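PDB 2ZOP: CRISPR system Cmr subunit Cmr5 from Thermus thermophilus HB8, which probably serves as a subunit of the Cmr ribonucleoprotein complex, part of the CRISPR adaptive immune system that protects the cell against mobile genetic elements. Local coordinates for residues Ala85-Leu88 with Gln89-Leu93; Asn64-Ala67 with Gln68-Tyr72. One frame throughout, in Å; residues are numbered along the deposited sequence.

Contact 1 of 2, residues Ala85-Leu88 with Gln89-Leu93; sequences AELL and QYLRL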
# COMPACT_ATOMS: atom_id res chain seq x y z
N ALA A 85 12.03 7.03 -12.99
CA ALA A 85 12.20 5.57 -12.92
C ALA A 85 11.01 4.75 -13.39
O ALA A 85 9.86 5.05 -13.08
CB ALA A 85 12.54 5.18 -11.50
N GLU A 86 11.31 3.70 -14.16
CA GLU A 86 10.27 2.79 -14.62
C GLU A 86 9.93 1.98 -13.38
O GLU A 86 10.65 2.07 -12.38
CB GLU A 86 10.78 1.89 -15.75
CG GLU A 86 10.94 2.61 -17.10
CD GLU A 86 9.66 3.30 -17.56
OE1 GLU A 86 8.56 2.81 -17.23
OE2 GLU A 86 9.75 4.33 -18.26
N LEU A 87 8.87 1.18 -13.43
CA LEU A 87 8.42 0.42 -12.27
C LEU A 87 9.43 -0.31 -11.40
O LEU A 87 9.49 -0.09 -10.19
CB LEU A 87 7.31 -0.55 -12.67
CG LEU A 87 6.59 -1.20 -11.48
CD1 LEU A 87 6.05 -0.11 -10.56
CD2 LEU A 87 5.47 -2.09 -11.97
N LEU A 88 10.23 -1.20 -12.00
CA LEU A 88 11.20 -1.96 -11.24
C LEU A 88 12.23 -1.07 -10.57
O LEU A 88 12.60 -1.28 -9.42
CB LEU A 88 11.94 -2.95 -12.14
CG LEU A 88 11.11 -4.02 -12.86
CD1 LEU A 88 12.07 -5.02 -13.50
CD2 LEU A 88 10.18 -4.72 -11.87
N GLN A 89 12.70 -0.09 -11.32
CA GLN A 89 13.69 0.83 -10.79
C GLN A 89 13.09 1.63 -9.64
O GLN A 89 13.77 1.91 -8.65
CB GLN A 89 14.18 1.76 -11.90
CG GLN A 89 14.91 1.07 -13.05
CD GLN A 89 14.07 0.01 -13.77
OE1 GLN A 89 12.91 0.24 -14.11
NE2 GLN A 89 14.67 -1.16 -14.01
N TYR A 90 11.81 1.97 -9.76
CA TYR A 90 11.11 2.74 -8.73
C TYR A 90 10.97 1.92 -7.46
O TYR A 90 11.13 2.44 -6.35
CB TYR A 90 9.73 3.16 -9.22
CG TYR A 90 8.97 4.06 -8.26
CD1 TYR A 90 9.27 5.42 -8.15
CD2 TYR A 90 7.94 3.55 -7.46
CE1 TYR A 90 8.57 6.25 -7.26
CE2 TYR A 90 7.24 4.36 -6.57
CZ TYR A 90 7.56 5.71 -6.48
OH TYR A 90 6.83 6.50 -5.62
N LEU A 91 10.67 0.63 -7.61
CA LEU A 91 10.51 -0.23 -6.45
C LEU A 91 11.86 -0.48 -5.80
O LEU A 91 11.96 -0.55 -4.57
CB LEU A 91 9.86 -1.55 -6.86
CG LEU A 91 8.42 -1.41 -7.34
CD1 LEU A 91 7.92 -2.72 -7.91
CD2 LEU A 91 7.55 -0.97 -6.18
N ARG A 92 12.90 -0.61 -6.62
CA ARG A 92 14.26 -0.81 -6.12
C ARG A 92 14.71 0.44 -5.38
O ARG A 92 15.30 0.36 -4.30
CB ARG A 92 15.23 -1.10 -7.27
CG ARG A 92 16.69 -1.14 -6.82
CD ARG A 92 17.59 -1.85 -7.83
NE ARG A 92 17.69 -1.14 -9.11
CZ ARG A 92 17.29 -1.64 -10.27
NH1 ARG A 92 16.75 -2.86 -10.32
NH2 ARG A 92 17.43 -0.94 -11.39
N LEU A 93 14.44 1.60 -5.97
CA LEU A 93 14.83 2.86 -5.34
C LEU A 93 14.11 2.98 -4.01
O LEU A 93 14.68 3.44 -3.01
CB LEU A 93 14.47 4.05 -6.23
CG LEU A 93 14.89 5.41 -5.69
CD1 LEU A 93 16.40 5.45 -5.50
CD2 LEU A 93 14.43 6.51 -6.66
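Leu87 and Leu91 meet one helical turn apart, their side chains slanting across each other. The branch carbon CG of Leu87 comes 4.1 Å from CD1 of Leu91; Leu87 sends its CG anti to the backbone N (chi1 -169°), Leu91 anti to the carbonyl carbon. This pair, with Leu88, packs against a second subunit of the homotrimer: Leu87 on its Ala42, Leu91 on its Leu38 and Leu88 on its Phe50. The segment opens helix 87-111, the last and longest of this all-alpha chain, with Glu86 in the N-cap position. Glu86 O accepts a hydrogen bond from Tyr90 N at 2.9 Å, with the donor nearly in line with the C=O bond, and the same spacing is kept from Leu87 O to Leu91 N. Just before the cap, Ala85 places CB 3.8 Å from CB of Gln89 and 4.1 Å from CB of Tyr90. The phenol leaves this contact; with CG anti to the backbone N (chi1 -176°), the ring runs out to Leu44, and its OH is hydrogen-bonded to Ser45 N of helix 44-52. The Arg92 guanidinium turns one face to CA of Gln89, which stands 4.2 Å from the guanidinium plane, offset toward its rim.

Contact 2 of 2, residues Asn64-Ala67 with Gln68-Tyr72; sequences NDLA and QVLGY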
# COMPACT_ATOMS: atom_id res chain seq x y z
N ASN A 64 17.96 16.07 2.29
CA ASN A 64 19.18 16.26 1.52
C ASN A 64 20.28 15.32 2.02
O ASN A 64 21.00 14.75 1.22
CB ASN A 64 19.63 17.72 1.58
CG ASN A 64 18.81 18.62 0.67
OD1 ASN A 64 18.58 18.29 -0.50
ND2 ASN A 64 18.39 19.77 1.18
N ASP A 65 20.39 15.15 3.33
CA ASP A 65 21.40 14.25 3.88
C ASP A 65 21.18 12.83 3.37
O ASP A 65 22.12 12.16 2.93
CB ASP A 65 21.34 14.24 5.41
CG ASP A 65 21.88 15.52 6.03
OD1 ASP A 65 22.42 16.36 5.29
OD2 ASP A 65 21.78 15.67 7.26
N LEU A 66 19.94 12.36 3.43
CA LEU A 66 19.63 11.01 2.97
C LEU A 66 19.96 10.86 1.49
O LEU A 66 20.57 9.87 1.09
CB LEU A 66 18.16 10.68 3.23
CG LEU A 66 17.70 9.29 2.76
CD1 LEU A 66 16.59 8.76 3.64
CD2 LEU A 66 17.24 9.39 1.33
N ALA A 67 19.58 11.84 0.68
CA ALA A 67 19.87 11.76 -0.74
C ALA A 67 21.39 11.69 -0.98
O ALA A 67 21.84 10.99 -1.88
CB ALA A 67 19.28 12.97 -1.48
N GLN A 68 22.17 12.40 -0.17
CA GLN A 68 23.61 12.38 -0.36
C GLN A 68 24.18 11.03 0.06
O GLN A 68 25.07 10.49 -0.59
CB GLN A 68 24.27 13.54 0.41
CG GLN A 68 23.98 14.88 -0.23
CD GLN A 68 24.36 16.08 0.63
OE1 GLN A 68 24.36 17.21 0.15
NE2 GLN A 68 24.65 15.84 1.90
N VAL A 69 23.64 10.48 1.14
CA VAL A 69 24.08 9.17 1.60
C VAL A 69 23.87 8.16 0.48
O VAL A 69 24.68 7.26 0.28
CB VAL A 69 23.30 8.73 2.84
CG1 VAL A 69 23.47 7.24 3.09
CG2 VAL A 69 23.79 9.51 4.04
N LEU A 70 22.78 8.31 -0.27
CA LEU A 70 22.50 7.41 -1.37
C LEU A 70 23.31 7.72 -2.62
O LEU A 70 23.20 7.01 -3.61
CB LEU A 70 21.00 7.40 -1.69
CG LEU A 70 20.11 6.76 -0.63
CD1 LEU A 70 18.66 6.77 -1.11
CD2 LEU A 70 20.56 5.33 -0.36
N GLY A 71 24.10 8.79 -2.59
CA GLY A 71 24.92 9.12 -3.74
C GLY A 71 24.38 10.18 -4.69
O GLY A 71 24.97 10.41 -5.75
N TYR A 72 23.27 10.81 -4.32
CA TYR A 72 22.68 11.85 -5.16
C TYR A 72 23.19 13.20 -4.68
O TYR A 72 23.68 13.31 -3.55
CB TYR A 72 21.15 11.81 -5.06
CG TYR A 72 20.56 10.57 -5.68
CD1 TYR A 72 20.28 10.51 -7.04
CD2 TYR A 72 20.33 9.43 -4.91
CE1 TYR A 72 19.78 9.34 -7.62
CE2 TYR A 72 19.84 8.27 -5.47
CZ TYR A 72 19.56 8.23 -6.82
OH TYR A 72 19.06 7.07 -7.37
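The ring of Tyr72 takes Ala67 O at its edge, in the ring plane, with CD2 3.7 Å from that oxygen; CB of Leu70 lies in the plane at the edge too. At the root of the ring, CB of Tyr72 stands 4.2 Å from CB of Ala67. The carboxylate of Asp65 and the amide of Gln68 slant past each other with their planes 29° apart, and the carboxylate is held by Tyr28 OH, bonded to OD2. Helix 57-69 ends here in a Schellman motif: Tyr72 N reaches back to Ala67 O at 2.8 Å, Gly71 N to Gln68 O at 2.8 Å, and Gly71 turns the chain with a positive phi of 97°. The Tyr72 donor is tilted out of the carbonyl plane of Ala67. Along the last turn, Leu66 and Leu70 lie side by side and point the same way, CD2 of Leu66 3.9 Å from CD1 of Leu70. Leu66 gets there with CG anti to its N (chi1 179°), which swings its end toward Leu70. Leu66 packs on Phe104 and Leu70 on Val97, both of helix 87-111, while Leu70 also meets Trp8 of helix 4-19. Val69 presses CG2 to 3.3 Å from Asp65 O.

How the contacts relate
From the N terminus, contact 2 comes first: 64-72 ends helix 57-69 and turns the chain toward helix 75-84. Once that helix is passed, contact 1 at 85-93 starts helix 87-111. The two are in series, neither nested nor crossed, and each joins consecutive residues, so neither closes a long loop. Their centres are about 17 Å apart, yet they touch where CD1 of Leu93 packs 3.6 Å from Tyr72 OH. Leu78 of helix 75-84 packs against both residues, so the connecting helix shares this junction. Contact 2 lies nearer the centre of the chain, between helices 4-19, 75-84 and 87-111, while contact 1 is at the surface, against helix 44-52 and a second subunit.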